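Local coordinates for protein peptidylprolyl Isomerase (Naegleria fowleri, PDB 6MKE) that binds the macrolide FK506 and probably catalyses cis-trans isomerisation of peptide bonds preceding proline, as an FKBP-type enzyme, at residues S43-G48 / E120-S125. Numbering follows the deposited sequence.
With FK5 (8-deethyl-8-[but-3-enyl]-ascomycin), chain E.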
ATOM      1  N   SER A  43       5.729   7.533   6.959  1.00 18.49           N
ATOM      2  CA  SER A  43       4.490   8.297   7.037  0.69 18.42           C
ATOM      3  C   SER A  43       3.860   8.367   5.654  1.00 19.67           C
ATOM      4  O   SER A  43       4.527   8.735   4.682  1.00 15.49           O
ATOM      5  CB  SER A  43       4.742   9.709   7.574  0.69 18.61           C
ATOM      6  OG  SER A  43       5.186   9.678   8.919  0.69 12.50           O
ATOM      7  N   VAL A  44       2.572   8.013   5.564  1.00 20.57           N
ATOM      8  CA  VAL A  44       1.874   7.954   4.284  1.00 18.58           C
ATOM      9  C   VAL A  44       0.459   8.509   4.403  1.00 19.62           C
ATOM     10  O   VAL A  44      -0.107   8.622   5.493  1.00 16.30           O
ATOM     11  CB  VAL A  44       1.794   6.513   3.719  1.00 18.11           C
ATOM     12  CG1 VAL A  44       3.172   5.889   3.596  1.00 11.88           C
ATOM     13  CG2 VAL A  44       0.886   5.654   4.585  1.00 18.82           C
ATOM     14  N   HIS A  45      -0.101   8.862   3.248  1.00 17.80           N
ATOM     15  CA  HIS A  45      -1.538   8.955   3.038  1.00 20.51           C
ATOM     16  C   HIS A  45      -1.991   7.717   2.275  1.00 21.34           C
ATOM     17  O   HIS A  45      -1.268   7.207   1.416  1.00 20.95           O
ATOM     18  CB  HIS A  45      -1.916  10.203   2.237  1.00 24.29           C
ATOM     19  CG  HIS A  45      -1.764  11.488   2.989  1.00 26.94           C
ATOM     20  ND1 HIS A  45      -2.019  11.599   4.339  1.00 27.46           N
ATOM     21  CD2 HIS A  45      -1.393  12.722   2.573  1.00 28.28           C
ATOM     22  CE1 HIS A  45      -1.806  12.845   4.722  1.00 29.77           C
ATOM     23  NE2 HIS A  45      -1.424  13.546   3.671  1.00 28.70           N
ATOM     24  N   TYR A  46      -3.192   7.232   2.580  1.00 22.71           N
ATOM     25  CA  TYR A  46      -3.687   6.088   1.832  1.00 16.15           C
ATOM     26  C   TYR A  46      -5.203   6.120   1.734  1.00 17.45           C
ATOM     27  O   TYR A  46      -5.893   6.761   2.530  1.00 16.49           O
ATOM     28  CB  TYR A  46      -3.207   4.757   2.436  1.00 14.13           C
ATOM     29  CG  TYR A  46      -3.935   4.291   3.678  1.00 15.46           C
ATOM     30  CD1 TYR A  46      -5.134   3.588   3.588  1.00 12.75           C
ATOM     31  CD2 TYR A  46      -3.400   4.517   4.942  1.00 16.21           C
ATOM     32  CE1 TYR A  46      -5.794   3.156   4.722  1.00 13.03           C
ATOM     33  CE2 TYR A  46      -4.046   4.081   6.079  1.00 16.99           C
ATOM     34  CZ  TYR A  46      -5.241   3.400   5.966  1.00 16.20           C
ATOM     35  OH  TYR A  46      -5.884   2.967   7.101  1.00 13.78           O
ATOM     36  N   THR A  47      -5.702   5.414   0.723  1.00 17.42           N
ATOM     37  CA  THR A  47      -7.121   5.162   0.528  1.00 14.99           C
ATOM     38  C   THR A  47      -7.264   3.746  -0.002  1.00 13.50           C
ATOM     39  O   THR A  47      -6.631   3.393  -0.999  1.00 11.58           O
ATOM     40  CB  THR A  47      -7.749   6.163  -0.452  1.00 16.06           C
ATOM     41  OG1 THR A  47      -7.645   7.489   0.081  1.00 24.19           O
ATOM     42  CG2 THR A  47      -9.212   5.828  -0.693  1.00 16.63           C
ATOM     43  N   GLY A  48      -8.079   2.941   0.663  1.00 13.83           N
ATOM     44  CA  GLY A  48      -8.281   1.547   0.293  1.00 12.55           C
ATOM     45  C   GLY A  48      -9.655   1.340  -0.321  1.00 14.24           C
ATOM     46  O   GLY A  48     -10.653   1.855   0.188  1.00 12.30           O
ATOM     47  N   GLU A 120      -4.333   3.323  -2.778  1.00 18.94           N
ATOM     48  CA  GLU A 120      -3.661   4.517  -3.277  0.64 20.85           C
ATOM     49  C   GLU A 120      -2.794   5.050  -2.140  1.00 21.91           C
ATOM     50  O   GLU A 120      -3.316   5.557  -1.144  1.00 24.42           O
ATOM     51  CB  GLU A 120      -4.687   5.544  -3.746  0.64 22.49           C
ATOM     52  CG  GLU A 120      -4.115   6.765  -4.421  0.64 26.07           C
ATOM     53  CD  GLU A 120      -5.205   7.686  -4.926  0.64 29.10           C
ATOM     54  OE1 GLU A 120      -5.920   7.299  -5.877  0.64 29.36           O
ATOM     55  OE2 GLU A 120      -5.364   8.783  -4.352  0.64 30.43           O
ATOM     56  N   ILE A 121      -1.473   4.915  -2.275  1.00 18.94           N
ATOM     57  CA  ILE A 121      -0.529   5.258  -1.216  1.00 18.45           C
ATOM     58  C   ILE A 121       0.386   6.379  -1.689  1.00 15.66           C
ATOM     59  O   ILE A 121       0.887   6.350  -2.819  1.00 17.93           O
ATOM     60  CB  ILE A 121       0.305   4.031  -0.790  1.00 15.02           C
ATOM     61  CG1 ILE A 121      -0.605   2.851  -0.438  1.00 13.23           C
ATOM     62  CG2 ILE A 121       1.212   4.375   0.380  1.00 15.07           C
ATOM     63  CD1 ILE A 121       0.151   1.559  -0.200  1.00 12.87           C
ATOM     64  N   GLU A 122       0.613   7.361  -0.818  1.00 15.32           N
ATOM     65  CA  GLU A 122       1.567   8.437  -1.070  1.00 15.99           C
ATOM     66  C   GLU A 122       2.631   8.416   0.019  1.00 20.13           C
ATOM     67  O   GLU A 122       2.318   8.604   1.200  1.00 21.61           O
ATOM     68  CB  GLU A 122       0.875   9.801  -1.117  1.00 19.89           C
ATOM     69  CG  GLU A 122       1.849  10.961  -1.281  1.00 20.34           C
ATOM     70  CD  GLU A 122       1.162  12.310  -1.322  1.00 21.91           C
ATOM     71  OE1 GLU A 122      -0.080  12.351  -1.208  1.00 25.94           O
ATOM     72  OE2 GLU A 122       1.866  13.329  -1.470  1.00 22.72           O
ATOM     73  N   LEU A 123       3.882   8.192  -0.378  1.00 19.70           N
ATOM     74  CA  LEU A 123       5.004   8.119   0.556  1.00 20.60           C
ATOM     75  C   LEU A 123       5.452   9.538   0.883  1.00 19.19           C
ATOM     76  O   LEU A 123       6.093  10.204   0.066  1.00 17.50           O
ATOM     77  CB  LEU A 123       6.137   7.291  -0.044  1.00 20.29           C
ATOM     78  CG  LEU A 123       7.448   7.142   0.728  1.00 22.28           C
ATOM     79  CD1 LEU A 123       7.182   6.888   2.195  1.00 18.97           C
ATOM     80  CD2 LEU A 123       8.280   6.009   0.141  1.00 18.36           C
ATOM     81  N   LEU A 124       5.115  10.005   2.088  1.00 19.90           N
ATOM     82  CA  LEU A 124       5.394  11.385   2.475  1.00 21.68           C
ATOM     83  C   LEU A 124       6.819  11.555   2.992  1.00 23.00           C
ATOM     84  O   LEU A 124       7.553  12.439   2.534  1.00 21.44           O
ATOM     85  CB  LEU A 124       4.393  11.841   3.538  1.00 25.21           C
ATOM     86  CG  LEU A 124       2.917  11.786   3.144  1.00 26.28           C
ATOM     87  CD1 LEU A 124       2.033  12.021   4.360  1.00 18.79           C
ATOM     88  CD2 LEU A 124       2.623  12.813   2.054  1.00 18.79           C
ATOM     89  N   SER A 125       7.223  10.727   3.948  1.00 24.08           N
ATOM     90  CA  SER A 125       8.523  10.858   4.597  1.00 26.36           C
ATOM     91  C   SER A 125       8.753   9.616   5.446  1.00 24.36           C
ATOM     92  O   SER A 125       7.897   8.729   5.527  1.00 19.81           O
ATOM     93  CB  SER A 125       8.595  12.128   5.447  1.00 29.11           C
ATOM     94  OG  SER A 125       7.537  12.160   6.392  1.00 27.79           O
TER
HETATM   95  C1  FK5 E 201      -2.801  -3.099   7.522  1.00 13.64           C
HETATM   96  C2  FK5 E 201      -3.334  -2.334   6.313  1.00 10.14           C
HETATM   97  C3  FK5 E 201      -2.228  -1.548   5.609  1.00 10.37           C
HETATM   98  C4  FK5 E 201      -1.889  -0.276   6.380  1.00 13.96           C
HETATM   99  C5  FK5 E 201      -3.126   0.572   6.610  1.00 14.32           C
HETATM  100  C6  FK5 E 201      -4.198  -0.220   7.325  1.00 13.64           C
HETATM  101  C8  FK5 E 201      -5.679  -1.797   6.101  1.00 19.34           C
HETATM  102  C9  FK5 E 201      -6.862  -0.833   6.260  1.00 19.92           C
HETATM  103  C10 FK5 E 201      -7.836  -1.015   7.443  1.00 25.16           C
HETATM  104  C11 FK5 E 201      -7.888  -2.471   7.934  1.00 25.22           C
HETATM  105  C12 FK5 E 201      -8.478  -2.535   9.344  1.00 25.88           C
HETATM  106  C13 FK5 E 201      -7.794  -1.577  10.296  1.00 24.81           C
HETATM  107  C14 FK5 E 201      -7.825  -0.170   9.714  1.00 28.60           C
HETATM  108  C15 FK5 E 201      -7.085   0.876  10.532  1.00 23.58           C
HETATM  109  C16 FK5 E 201      -5.699   0.464  10.995  1.00 23.49           C
HETATM  110  C17 FK5 E 201      -4.846   1.598  11.582  1.00 25.19           C
HETATM  111  C18 FK5 E 201      -5.143   1.810  13.073  1.00 28.86           C
HETATM  112  C19 FK5 E 201      -4.575   0.766  14.003  1.00 28.60           C
HETATM  113  C20 FK5 E 201      -5.247  -0.344  14.284  1.00 28.63           C
HETATM  114  C21 FK5 E 201      -4.769  -1.521  15.099  1.00 29.10           C
HETATM  115  C22 FK5 E 201      -4.276  -2.583  14.115  1.00 28.77           C
HETATM  116  C23 FK5 E 201      -2.872  -2.376  13.590  1.00 24.15           C
HETATM  117  C24 FK5 E 201      -2.529  -3.152  12.318  1.00 21.74           C
HETATM  118  C25 FK5 E 201      -3.081  -2.534  11.025  1.00 15.90           C
HETATM  119  C26 FK5 E 201      -2.931  -3.511   9.843  1.00 17.24           C
HETATM  120  C27 FK5 E 201      -3.630  -4.838  10.039  1.00 17.16           C
HETATM  121  C28 FK5 E 201      -2.929  -5.965  10.098  1.00 21.48           C
HETATM  122  C29 FK5 E 201      -3.425  -7.349  10.378  1.00 23.27           C
HETATM  123  C30 FK5 E 201      -2.773  -8.369   9.427  1.00 27.21           C
HETATM  124  C31 FK5 E 201      -3.233  -9.790   9.690  1.00 29.42           C
HETATM  125  C32 FK5 E 201      -2.880 -10.164  11.123  1.00 29.92           C
HETATM  126  C33 FK5 E 201      -3.530  -9.201  12.098  1.00 24.43           C
HETATM  127  C34 FK5 E 201      -3.108  -7.760  11.828  1.00 20.99           C
HETATM  128  C35 FK5 E 201      -8.672  -3.373   6.984  1.00 26.51           C
HETATM  129  C36 FK5 E 201      -5.064   2.901  10.820  1.00 23.14           C
HETATM  130  C37 FK5 E 201      -3.197   1.055  14.524  1.00 28.35           C
HETATM  131  C38 FK5 E 201      -5.918  -2.058  15.974  1.00 31.22           C
HETATM  132  C39 FK5 E 201      -5.452  -3.055  16.986  1.00 35.58           C
HETATM  133  C40 FK5 E 201      -4.800  -2.782  18.073  1.00 36.36           C
HETATM  134  C41 FK5 E 201      -2.419  -1.192  10.719  1.00  9.38           C
HETATM  135  C42 FK5 E 201      -5.124  -4.782  10.173  1.00 20.02           C
HETATM  136  C43 FK5 E 201      -8.150  -2.734  12.353  1.00 26.35           C
HETATM  137  C44 FK5 E 201      -8.656   2.387  11.502  1.00 31.77           C
HETATM  138  C45 FK5 E 201      -3.351 -11.231   7.788  1.00 30.81           C
HETATM  139  N7  FK5 E 201      -4.479  -1.462   6.599  1.00 15.36           N
HETATM  140  O1  FK5 E 201      -3.440  -2.826   8.673  1.00 15.96           O
HETATM  141  O2  FK5 E 201      -1.891  -3.874   7.447  1.00 21.96           O
HETATM  142  O3  FK5 E 201      -5.886  -2.838   5.489  1.00 18.66           O
HETATM  143  O4  FK5 E 201      -7.008   0.065   5.454  1.00 16.83           O
HETATM  144  O5  FK5 E 201      -7.223  -0.187   8.413  1.00 28.71           O
HETATM  145  O6  FK5 E 201      -9.134  -0.541   7.291  1.00 23.87           O
HETATM  146  O7  FK5 E 201      -8.453  -1.593  11.562  1.00 26.75           O
HETATM  147  O8  FK5 E 201      -7.904   1.192  11.657  1.00 27.15           O
HETATM  148  O9  FK5 E 201      -4.953  -3.523  13.758  1.00 31.67           O
HETATM  149  O10 FK5 E 201      -1.107  -3.247  12.206  1.00 18.38           O
HETATM  150  O11 FK5 E 201      -2.552 -10.714   8.841  1.00 33.81           O
HETATM  151  O12 FK5 E 201      -3.283 -11.505  11.407  1.00 34.13           O
HETATM  152  O   HOH W   1      -5.554   8.727  -1.037  1.00 19.12           O
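L124 meets S43 and H45 where a classic beta bulge interrupts two antiparallel strands of the FKBP sheet. The evidence for the bulge is that S43 O accepts from L124 N at 2.9 Å and, weakly, from S125 N, while S43 N donates almost straight to S125 O (174°). Beyond it the register is regular: H45 with E122 and T47 with E120 are hydrogen-bonded pairs, each closed by two backbone bonds.

The inserted residue is best followed atom by atom. L124 CB lies 3.3 Å from S43 O, and CG passes near V44 CA. CG stands anti to the carbonyl carbon (chi1 -59°) and CD1 continues the chain extended, which carries CD1 over the H45 imidazole. There it sits 3.8 Å from the ring centroid and 7° off the normal, a CH-pi contact centred on the face. CD2 stops beside H45 CD2. E122 OE1 instead approaches that ring at its edge, 4.0 Å from H45 CD2, with ring and carboxylate planes steeply inclined.

On the face that carries V44, Y46, I121 and L123, all buried, V44 CB packs 4.0 Å from I121 CG2, and W79 of helix 77-84 touches both residues. Y46 also belongs to this face, but its ring leads away from I121 into the ligand pocket, with F66 and W79 edge-to-face against it and its OH hydrogen-bonded to D57. The macrolide FK5 lies over one ring face, its C5 3.6 Å from Y46 CZ, while its O4 comes within 3.4 Å of Y46 CE1.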